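Local coordinates for methylated-DNA--protein-cysteine methyltransferase (Thermococcus kodakarensis, PDB 1MGT) that repairs O6-methylguanine and O4-methylthymine in DNA by transferring the methyl group irreversibly to one of its own cysteines, a suicide reaction, at residues V24-F29 with P134-V138. Sequence-based numbering, arbitrary orientation.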
loop_
_atom_site.group_PDB
_atom_site.type_symbol
_atom_site.label_atom_id
_atom_site.label_comp_id
_atom_site.label_asym_id
_atom_site.label_seq_id
_atom_site.Cartn_x
_atom_site.Cartn_y
_atom_site.Cartn_z
ATOM N N VAL A 24 -0.041 8.910 9.019
ATOM C CA VAL A 24 0.609 7.675 8.584
ATOM C C VAL A 24 1.864 7.889 7.779
ATOM O O VAL A 24 1.961 8.647 6.824
ATOM C CB VAL A 24 -0.408 6.804 7.809
ATOM C CG1 VAL A 24 0.276 5.568 7.236
ATOM C CG2 VAL A 24 -1.601 6.444 8.682
ATOM N N GLN A 25 2.936 7.163 8.143
ATOM C CA GLN A 25 4.210 7.213 7.489
ATOM C C GLN A 25 4.441 5.957 6.638
ATOM O O GLN A 25 5.225 5.973 5.693
ATOM C CB GLN A 25 5.346 7.264 8.554
ATOM C CG GLN A 25 5.356 8.611 9.302
ATOM C CD GLN A 25 6.437 8.625 10.378
ATOM O OE1 GLN A 25 6.400 7.761 11.244
ATOM N NE2 GLN A 25 7.380 9.566 10.325
ATOM N N GLY A 26 3.812 4.845 7.050
ATOM C CA GLY A 26 4.054 3.621 6.244
ATOM C C GLY A 26 3.109 2.523 6.671
ATOM O O GLY A 26 2.626 2.474 7.816
ATOM N N ILE A 27 2.819 1.623 5.725
ATOM C CA ILE A 27 1.929 0.499 5.998
ATOM C C ILE A 27 2.543 -0.755 5.397
ATOM O O ILE A 27 3.174 -0.666 4.341
ATOM C CB ILE A 27 0.569 0.673 5.251
ATOM C CG1 ILE A 27 -0.150 1.918 5.744
ATOM C CG2 ILE A 27 -0.297 -0.575 5.404
ATOM C CD1 ILE A 27 -1.291 2.401 4.857
ATOM N N ALA A 28 2.387 -1.893 6.092
ATOM C CA ALA A 28 2.874 -3.151 5.555
ATOM C C ALA A 28 1.825 -4.220 5.932
ATOM O O ALA A 28 1.055 -4.049 6.855
ATOM C CB ALA A 28 4.232 -3.596 6.061
ATOM N N PHE A 29 1.830 -5.335 5.191
ATOM C CA PHE A 29 0.879 -6.393 5.536
ATOM C C PHE A 29 1.499 -7.728 5.112
ATOM O O PHE A 29 2.393 -7.761 4.278
ATOM C CB PHE A 29 -0.499 -6.232 4.972
ATOM C CG PHE A 29 -0.660 -6.560 3.515
ATOM C CD1 PHE A 29 -1.254 -7.751 3.135
ATOM C CD2 PHE A 29 -0.214 -5.676 2.549
ATOM C CE1 PHE A 29 -1.428 -8.062 1.786
ATOM C CE2 PHE A 29 -0.388 -5.988 1.201
ATOM C CZ PHE A 29 -0.986 -7.174 0.840
ATOM N N PRO A 134 4.953 3.353 -0.070
ATOM C CA PRO A 134 4.996 3.061 1.359
ATOM C C PRO A 134 3.623 2.829 1.925
ATOM O O PRO A 134 3.414 2.546 3.106
ATOM C CB PRO A 134 5.636 4.347 1.926
ATOM C CG PRO A 134 5.161 5.428 1.029
ATOM C CD PRO A 134 5.016 4.801 -0.336
ATOM N N TYR A 135 2.545 2.932 1.089
ATOM C CA TYR A 135 1.199 2.761 1.515
ATOM C C TYR A 135 0.388 1.687 0.755
ATOM O O TYR A 135 -0.665 2.036 0.176
ATOM C CB TYR A 135 0.427 4.095 1.344
ATOM C CG TYR A 135 1.149 5.330 1.866
ATOM C CD1 TYR A 135 1.352 6.409 1.018
ATOM C CD2 TYR A 135 1.584 5.416 3.183
ATOM C CE1 TYR A 135 1.982 7.557 1.472
ATOM C CE2 TYR A 135 2.234 6.562 3.639
ATOM C CZ TYR A 135 2.431 7.617 2.782
ATOM O OH TYR A 135 3.063 8.777 3.205
ATOM N N PRO A 136 0.806 0.466 0.799
ATOM C CA PRO A 136 0.059 -0.637 0.153
ATOM C C PRO A 136 -1.322 -0.698 0.771
ATOM O O PRO A 136 -1.621 -0.207 1.883
ATOM C CB PRO A 136 0.864 -1.871 0.428
ATOM C CG PRO A 136 1.683 -1.547 1.639
ATOM C CD PRO A 136 2.010 -0.081 1.493
ATOM N N ILE A 137 -2.261 -1.310 0.038
ATOM C CA ILE A 137 -3.648 -1.443 0.385
ATOM C C ILE A 137 -4.401 -0.137 0.144
ATOM O O ILE A 137 -5.268 -0.060 -0.744
ATOM C CB ILE A 137 -3.987 -1.982 1.778
ATOM C CG1 ILE A 137 -3.283 -3.330 2.028
ATOM C CG2 ILE A 137 -5.510 -2.139 1.958
ATOM C CD1 ILE A 137 -3.308 -3.710 3.506
ATOM N N VAL A 138 -4.095 0.906 0.885
ATOM C CA VAL A 138 -4.775 2.189 0.758
ATOM C C VAL A 138 -4.454 2.825 -0.591
ATOM O O VAL A 138 -5.427 3.298 -1.212
ATOM C CB VAL A 138 -4.503 3.084 1.962
ATOM C CG1 VAL A 138 -4.917 2.314 3.240
ATOM C CG2 VAL A 138 -3.034 3.418 2.072
HETATM O O HOH W 1 5.251 8.470 4.575
#
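Val24 opens the edge strand 24-30 of the antiparallel sheet, its CG1 resting 4.2 Å from CE2 of the Tyr135 ring. The carbonyl of Gln25 is tied to that tyrosine by a bridging water, which donates to Gln25 O (2.7 Å) and accepts from Tyr135 OH (2.6 Å); the hydroxyl is also hydrogen-bonded to Phe86 N, while Gln25 NE2 is hydrogen-bonded to Glu87 OE1 and Ser53 O. Gln25 and Gly26 together face Ile19 of strand 12-20 as a classic beta bulge. Gly26 CA makes a CA-H...O contact with Pro134 O at 3.4 Å, and the same carbonyl accepts the single direct hydrogen bond between the segments, from Ile27 N (2.8 Å). The N-terminal sheet is thus docked onto the loop that follows helix 123-131 in the DNA-binding domain, the Asn-Pro-Tyr-Pro loop leading to Cys141, the inferred methyl-accepting nucleophile, whose side chain lies near that of Pro136. Ile27, the residue most covered here, drives CD1 to 3.4 Å from Val138 CG2, and Ile27 O sits 3.1 Å from Pro136 CD. Beyond Ala28, which points away onto helix 33-49, the Phe29 ring presents its edge to Pro136 CB, with Phe29 CD2 3.8 Å from Ile137 CD1.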